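Local coordinates for extracellular solute-binding protein, family 1 (Trichodesmium erythraeum IMS101, PDB 6G7N) that binds ferric iron and, as an extracellular solute-binding protein, probably delivers it to an ABC transporter for uptake into the cell, at residues Ile40-Lys44 / Arg65-Ile71; Phe55-Ala60 / Asn232-Gly236. All coordinates share one frame. Residues are numbered along the deposited sequence.

Contact 1: Ile40-Lys44 / Arg65-Ile71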
ATOM      1  N   ILE A  40      12.398   1.972 -11.352  1.00 18.23           N
ATOM      2  CA  ILE A  40      13.185   3.102 -10.824  1.00 18.59           C
ATOM      3  C   ILE A  40      14.593   3.032 -11.413  1.00 18.92           C
ATOM      4  O   ILE A  40      15.102   4.042 -11.918  1.00 20.69           O
ATOM      5  CB  ILE A  40      13.208   3.134  -9.288  1.00 18.18           C
ATOM      6  CG1 ILE A  40      11.809   3.438  -8.762  1.00 17.51           C
ATOM      7  CG2 ILE A  40      14.205   4.167  -8.785  1.00 20.56           C
ATOM      8  CD1 ILE A  40      11.641   3.188  -7.285  1.00 17.88           C
ATOM      9  N   GLU A  41      15.197   1.840 -11.358  1.00 20.29           N
ATOM     10  CA  GLU A  41      16.523   1.611 -11.887  1.00 21.67           C
ATOM     11  C   GLU A  41      16.559   1.901 -13.383  1.00 22.62           C
ATOM     12  O   GLU A  41      17.490   2.519 -13.883  1.00 25.34           O
ATOM     13  CB  GLU A  41      16.968   0.168 -11.547  1.00 25.27           C
ATOM     14  N   ARG A  42      15.549   1.456 -14.115  1.00 21.91           N
ATOM     15  CA  ARG A  42      15.483   1.724 -15.559  1.00 22.01           C
ATOM     16  C   ARG A  42      15.433   3.218 -15.876  1.00 21.32           C
ATOM     17  O   ARG A  42      16.124   3.687 -16.756  1.00 24.83           O
ATOM     18  CB  ARG A  42      14.289   0.991 -16.179  1.00 23.24           C
ATOM     19  CG  ARG A  42      14.025   1.345 -17.634  1.00 23.76           C
ATOM     20  CD  ARG A  42      12.913   0.508 -18.204  1.00 25.06           C
ATOM     21  NE  ARG A  42      12.643   0.821 -19.607  1.00 24.99           N
ATOM     22  CZ  ARG A  42      11.882   0.088 -20.427  1.00 24.08           C
ATOM     23  NH1 ARG A  42      11.303  -1.032 -20.017  1.00 27.52           N
ATOM     24  NH2 ARG A  42      11.691   0.487 -21.678  1.00 27.41           N
ATOM     25  N   ILE A  43      14.559   3.957 -15.187  1.00 19.90           N
ATOM     26  CA  ILE A  43      14.461   5.393 -15.426  1.00 20.58           C
ATOM     27  C   ILE A  43      15.776   6.099 -15.028  1.00 21.00           C
ATOM     28  O   ILE A  43      16.228   7.004 -15.735  1.00 23.96           O
ATOM     29  CB  ILE A  43      13.233   6.003 -14.702  1.00 18.67           C
ATOM     30  CG1 ILE A  43      11.937   5.409 -15.280  1.00 18.90           C
ATOM     31  CG2 ILE A  43      13.226   7.523 -14.825  1.00 19.51           C
ATOM     32  CD1 ILE A  43      10.707   5.685 -14.416  1.00 18.75           C
ATOM     33  N   LYS A  44      16.345   5.724 -13.889  1.00 22.00           N
ATOM     34  CA  LYS A  44      17.574   6.344 -13.427  1.00 25.53           C
ATOM     35  C   LYS A  44      18.680   6.138 -14.481  1.00 27.20           C
ATOM     36  O   LYS A  44      19.377   7.063 -14.839  1.00 29.35           O
ATOM     37  CB  LYS A  44      18.006   5.787 -12.059  1.00 28.73           C
ATOM     38  CG  LYS A  44      19.066   6.613 -11.365  1.00 31.73           C
ATOM     39  CD  LYS A  44      19.508   6.022 -10.038  1.00 32.62           C
ATOM     40  CE  LYS A  44      20.117   7.123  -9.181  1.00 39.07           C
ATOM     41  NZ  LYS A  44      21.145   6.590  -8.258  1.00 41.62           N
ATOM     42  N   ARG A  65      11.808   6.002  -2.445  1.00 13.58           N
ATOM     43  CA  ARG A  65      13.048   5.549  -3.154  0.70 14.59           C
ATOM     44  C   ARG A  65      13.176   6.184  -4.548  1.00 14.04           C
ATOM     45  O   ARG A  65      14.267   6.592  -4.956  1.00 15.11           O
ATOM     46  CB  ARG A  65      13.037   4.030  -3.267  0.70 16.07           C
ATOM     47  CG  ARG A  65      13.283   3.295  -1.951  0.70 22.71           C
ATOM     48  CD  ARG A  65      13.129   1.775  -2.019  0.70 27.30           C
ATOM     49  NE  ARG A  65      13.371   1.112  -0.722  0.70 32.01           N
ATOM     50  CZ  ARG A  65      13.117  -0.174  -0.458  0.70 36.47           C
ATOM     51  NH1 ARG A  65      12.575  -0.973  -1.384  0.70 40.12           N
ATOM     52  NH2 ARG A  65      13.408  -0.679   0.745  0.70 38.14           N
ATOM     53  N   ALA A  66      12.061   6.337  -5.256  1.00 13.63           N
ATOM     54  CA  ALA A  66      12.071   7.027  -6.559  1.00 12.90           C
ATOM     55  C   ALA A  66      12.505   8.472  -6.394  1.00 12.56           C
ATOM     56  O   ALA A  66      13.326   8.990  -7.156  1.00 14.49           O
ATOM     57  CB  ALA A  66      10.712   6.910  -7.237  1.00 13.55           C
ATOM     58  N   GLN A  67      11.941   9.128  -5.381  1.00 12.70           N
ATOM     59  CA  GLN A  67      12.306  10.513  -5.112  1.00 13.75           C
ATOM     60  C   GLN A  67      13.808  10.656  -4.817  1.00 15.16           C
ATOM     61  O   GLN A  67      14.473  11.555  -5.335  1.00 16.06           O
ATOM     62  CB  GLN A  67      11.408  11.087  -4.012  1.00 14.81           C
ATOM     63  CG  GLN A  67      12.072  11.618  -2.814  1.00 18.64           C
ATOM     64  CD  GLN A  67      11.118  12.089  -1.756  1.00 17.24           C
ATOM     65  OE1 GLN A  67       9.960  11.733  -1.685  1.00 15.45           O
ATOM     66  NE2 GLN A  67      11.635  12.886  -0.886  1.00 23.13           N
ATOM     67  N   GLU A  68      14.313   9.759  -3.990  1.00 15.00           N
ATOM     68  CA  GLU A  68      15.758   9.797  -3.652  1.00 17.03           C
ATOM     69  C   GLU A  68      16.690   9.473  -4.842  1.00 16.39           C
ATOM     70  O   GLU A  68      17.824   9.958  -4.902  1.00 19.07           O
ATOM     71  CB  GLU A  68      16.060   8.883  -2.475  1.00 20.27           C
ATOM     72  CG  GLU A  68      15.387   9.323  -1.178  1.00 24.96           C
ATOM     73  CD  GLU A  68      15.787  10.704  -0.682  1.00 32.47           C
ATOM     74  OE1 GLU A  68      16.932  10.847  -0.211  1.00 45.40           O
ATOM     75  OE2 GLU A  68      14.944  11.641  -0.724  1.00 38.76           O
ATOM     76  N   ALA A  69      16.181   8.675  -5.780  1.00 16.25           N
ATOM     77  CA  ALA A  69      16.918   8.395  -7.003  1.00 17.30           C
ATOM     78  C   ALA A  69      16.956   9.608  -7.946  1.00 16.78           C
ATOM     79  O   ALA A  69      17.667   9.574  -8.943  1.00 20.19           O
ATOM     80  CB  ALA A  69      16.318   7.179  -7.700  1.00 17.96           C
ATOM     81  N   GLY A  70      16.160  10.650  -7.676  1.00 16.99           N
ATOM     82  CA  GLY A  70      16.163  11.866  -8.468  1.00 17.67           C
ATOM     83  C   GLY A  70      15.360  11.748  -9.730  1.00 17.16           C
ATOM     84  O   GLY A  70      15.555  12.547 -10.637  1.00 19.99           O
ATOM     85  N   ILE A  71      14.436  10.782  -9.817  1.00 15.40           N
ATOM     86  CA  ILE A  71      13.716  10.572 -11.072  1.00 15.13           C
ATOM     87  C   ILE A  71      12.374  11.298 -11.167  1.00 14.51           C
ATOM     88  O   ILE A  71      11.672  11.129 -12.182  1.00 15.71           O
ATOM     89  CB  ILE A  71      13.527   9.085 -11.412  1.00 15.94           C
ATOM     90  CG1 ILE A  71      12.614   8.374 -10.407  1.00 16.09           C
ATOM     91  CG2 ILE A  71      14.900   8.409 -11.522  1.00 18.70           C
ATOM     92  CD1 ILE A  71      12.011   7.094 -10.947  1.00 18.26           C
TER

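Contact 2: Phe55-Ala60 / Asn232-Gly236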
ATOM      1  N   PHE A  55       5.509   7.940 -13.598  1.00 12.09           N
ATOM      2  CA  PHE A  55       5.942   6.709 -12.900  1.00 12.55           C
ATOM      3  C   PHE A  55       4.857   6.400 -11.862  1.00 11.88           C
ATOM      4  O   PHE A  55       4.497   7.264 -11.070  1.00 12.41           O
ATOM      5  CB  PHE A  55       7.307   6.917 -12.221  1.00 13.93           C
ATOM      6  CG  PHE A  55       7.684   5.804 -11.286  1.00 14.14           C
ATOM      7  CD1 PHE A  55       7.922   4.523 -11.768  1.00 15.78           C
ATOM      8  CD2 PHE A  55       7.734   6.005  -9.902  1.00 15.50           C
ATOM      9  CE1 PHE A  55       8.224   3.489 -10.920  1.00 17.58           C
ATOM     10  CE2 PHE A  55       8.081   4.963  -9.062  1.00 16.05           C
ATOM     11  CZ  PHE A  55       8.323   3.710  -9.572  1.00 16.39           C
ATOM     12  N   MET A  56       4.379   5.153 -11.871  1.00 11.62           N
ATOM     13  CA  MET A  56       3.426   4.679 -10.866  1.00 11.99           C
ATOM     14  C   MET A  56       3.871   3.369 -10.252  1.00 11.80           C
ATOM     15  O   MET A  56       4.403   2.479 -10.940  1.00 12.98           O
ATOM     16  CB  MET A  56       2.026   4.496 -11.443  1.00 12.44           C
ATOM     17  CG  MET A  56       1.396   5.789 -11.877  1.00 13.84           C
ATOM     18  SD  MET A  56      -0.312   5.700 -12.386  1.00 14.66           S
ATOM     19  CE  MET A  56      -1.099   5.637 -10.794  1.00 16.90           C
ATOM     20  N   THR A  57       3.617   3.224  -8.952  1.00 11.30           N
ATOM     21  CA  THR A  57       3.973   2.004  -8.232  1.00 12.10           C
ATOM     22  C   THR A  57       3.142   1.917  -6.979  1.00 11.60           C
ATOM     23  O   THR A  57       2.247   2.724  -6.760  1.00 13.81           O
ATOM     24  CB  THR A  57       5.494   1.934  -7.981  1.00 13.51           C
ATOM     25  OG1 THR A  57       5.878   0.613  -7.588  1.00 15.24           O
ATOM     26  CG2 THR A  57       5.955   2.920  -6.900  1.00 14.36           C
ATOM     27  N   VAL A  58       3.404   0.894  -6.156  0.50 11.76           N
ATOM     28  CA  VAL A  58       2.763   0.784  -4.841  0.50 12.00           C
ATOM     29  C   VAL A  58       3.768   0.979  -3.723  0.50 10.81           C
ATOM     30  O   VAL A  58       4.954   0.618  -3.847  0.50 12.03           O
ATOM     31  CB  VAL A  58       1.932  -0.505  -4.596  0.50 15.51           C
ATOM     32  CG1 VAL A  58       1.047  -0.790  -5.795  0.50 15.78           C
ATOM     33  CG2 VAL A  58       2.804  -1.706  -4.307  0.50 16.45           C
ATOM     34  N   ASP A  59       3.231   1.559  -2.653  1.00 10.81           N
ATOM     35  CA  ASP A  59       3.870   1.798  -1.359  1.00 10.63           C
ATOM     36  C   ASP A  59       4.624   3.114  -1.330  1.00 10.14           C
ATOM     37  O   ASP A  59       5.513   3.335  -2.156  1.00 11.36           O
ATOM     38  CB  ASP A  59       4.710   0.599  -0.843  1.00 11.25           C
ATOM     39  CG  ASP A  59       4.759   0.559   0.656  1.00 11.62           C
ATOM     40  OD1 ASP A  59       5.361   1.479   1.244  1.00 11.52           O
ATOM     41  OD2 ASP A  59       4.137  -0.355   1.231  1.00 13.13           O
ATOM     42  N   ALA A  60       4.306   3.955  -0.355  1.00 10.21           N
ATOM     43  CA  ALA A  60       5.035   5.200  -0.210  1.00 10.75           C
ATOM     44  C   ALA A  60       6.536   4.936  -0.004  1.00 11.10           C
ATOM     45  O   ALA A  60       7.343   5.793  -0.330  1.00 12.14           O
ATOM     46  CB  ALA A  60       4.466   5.995   0.951  1.00 11.97           C
ATOM     47  N   ASN A 232      -1.649   3.071   3.486  1.00  9.11           N
ATOM     48  CA  ASN A 232      -0.563   3.288   2.519  1.00  9.55           C
ATOM     49  C   ASN A 232      -1.199   3.429   1.146  1.00  8.96           C
ATOM     50  O   ASN A 232      -2.435   3.360   1.031  1.00  9.46           O
ATOM     51  CB  ASN A 232       0.463   2.147   2.660  1.00  9.52           C
ATOM     52  CG  ASN A 232       1.885   2.496   2.231  1.00 10.36           C
ATOM     53  OD1 ASN A 232       2.110   3.380   1.385  1.00 10.55           O
ATOM     54  ND2 ASN A 232       2.871   1.775   2.790  1.00 11.36           N
ATOM     55  N   ILE A 233      -0.377   3.669   0.113  1.00  8.97           N
ATOM     56  CA  ILE A 233      -0.912   4.116  -1.173  1.00  8.86           C
ATOM     57  C   ILE A 233      -0.371   3.325  -2.347  1.00  9.08           C
ATOM     58  O   ILE A 233       0.755   2.810  -2.337  1.00 10.40           O
ATOM     59  CB  ILE A 233      -0.609   5.620  -1.398  1.00  8.82           C
ATOM     60  CG1 ILE A 233       0.883   5.947  -1.255  1.00  9.62           C
ATOM     61  CG2 ILE A 233      -1.448   6.462  -0.463  1.00  9.37           C
ATOM     62  CD1 ILE A 233       1.270   7.305  -1.813  1.00  9.80           C
ATOM     63  N   SER A 234      -1.201   3.306  -3.405  1.00  9.28           N
ATOM     64  CA  SER A 234      -0.764   3.158  -4.783  1.00 10.35           C
ATOM     65  C   SER A 234      -0.637   4.572  -5.333  1.00  9.67           C
ATOM     66  O   SER A 234      -1.547   5.371  -5.138  1.00 10.93           O
ATOM     67  CB  SER A 234      -1.815   2.406  -5.623  1.00 11.49           C
ATOM     68  OG  SER A 234      -2.025   1.085  -5.195  1.00 12.82           O
ATOM     69  N   GLY A 235       0.466   4.909  -5.982  1.00 10.63           N
ATOM     70  CA  GLY A 235       0.633   6.302  -6.371  1.00 12.31           C
ATOM     71  C   GLY A 235       1.648   6.515  -7.448  1.00 10.63           C
ATOM     72  O   GLY A 235       2.147   5.590  -8.062  1.00 12.63           O
ATOM     73  N   GLY A 236       1.908   7.786  -7.709  1.00 10.87           N
ATOM     74  CA  GLY A 236       2.835   8.128  -8.784  1.00 12.15           C
ATOM     75  C   GLY A 236       3.182   9.575  -8.844  1.00 10.87           C
ATOM     76  O   GLY A 236       2.707  10.399  -8.063  1.00 10.65           O
TER

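Contact 1: Ile40-Lys44 / Arg65-Ile71
Helix 36-46 meets the C-terminal turn of helix 60-68 through interlocking apolar surfaces; no hydrogen bond crosses, and 329 Å² is buried. Ile40 is the main projection: its CD1 lies 3.8 Å from Ala66 CB and its CG2 3.8 Å from Ala69 CB, filling the shallow space left by two alanines three positions apart. Ile71 fits the hollow between Ile40, Ile43 and Lys44: its CD1 is 4.2 Å from Ile40 CG2, its CB 3.8 Å from Ile43 CG2, its CG2 4.1 Å from Lys44 CB. Gly70, with phi 81°, is the first residue to leave helical backbone angles, in a Schellman motif (Gly70 N to Gln67 O 3.0 Å; Ile71 N to Ala66 O 3.4 Å, weak), which turns Ile71 back. Lys44 CE, on the exposed margin, is 3.5 Å from Ala69 O. Beneath, Ile40, Ile43 and Ala66 rest on Phe55 of strand 54-58, the two flanking helices layering one sheet face as in alpha/beta folds, and the backbone of Ile71 hydrogen-bonds with Lys240.

Contact 2: Phe55-Ala60 / Asn232-Gly236
Strands 54-58 and 231-239 run antiparallel here; the axes of the two short segments approach to 4.7 Å, with N-to-C directions at 167°. Thr57 and Gly235 form the hydrogen-bonded pair, Thr57 N to Gly235 O and Gly235 N to Thr57 O, both 2.9 Å; Met56-Gly236 and Val58-Ser234 flank it as non-hydrogen-bonded pairs. At Gly236 a CB would clash with Phe55 O and Met56 CG. Past the strand, Asp59 N still donates to Ile233 O (2.8 Å). Asn232 OD1 accepts from Ala60 N at 2.9 Å (176°) and from Ile233 N at 2.8 Å, while Asn232 ND2 gives a weak bond to Asp59 OD1 (2.9 Å). Asp59 N-caps helix 60-68, its OD1 accepting from Gly61 N and also hydrogen-bonded to Ser144 OG. Thr57 OG1 is hydrogen-bonded to Ser8 OG, and Ser234 OG to Glu270 OE1 and Arg9 NE. On this central sheet of the periplasmic-binding-protein fold, Thr57 and Val58 line the D-glutamic acid pocket, and Val58 the D-alanine pocket too, beside Tyr141, an iron ligand.

Overall arrangement
After strand 2-7, helix 15-25 and strand 28-33, the chain passes through helix 36-46, strand 54-58 and helix 60-68. Contact 1 closes the short loop of this helix-strand-helix unit, with 20 residues between its segments, by bringing the two helices together. Contact 2 starts inside that loop, at Phe55, and closes only after 171 intervening residues, when strand 231-239 returns to pair with strand 54-58. The segments therefore alternate along the chain and the closures cross rather than nest. Their centres are about 13 Å apart, and Phe55 joins them: its CZ is 3.6 Å from Ile40 CG1, its CE2 3.7 Å from Ala66 CB. The outer helical layer is thus tied to the sheet that reaches the pocket.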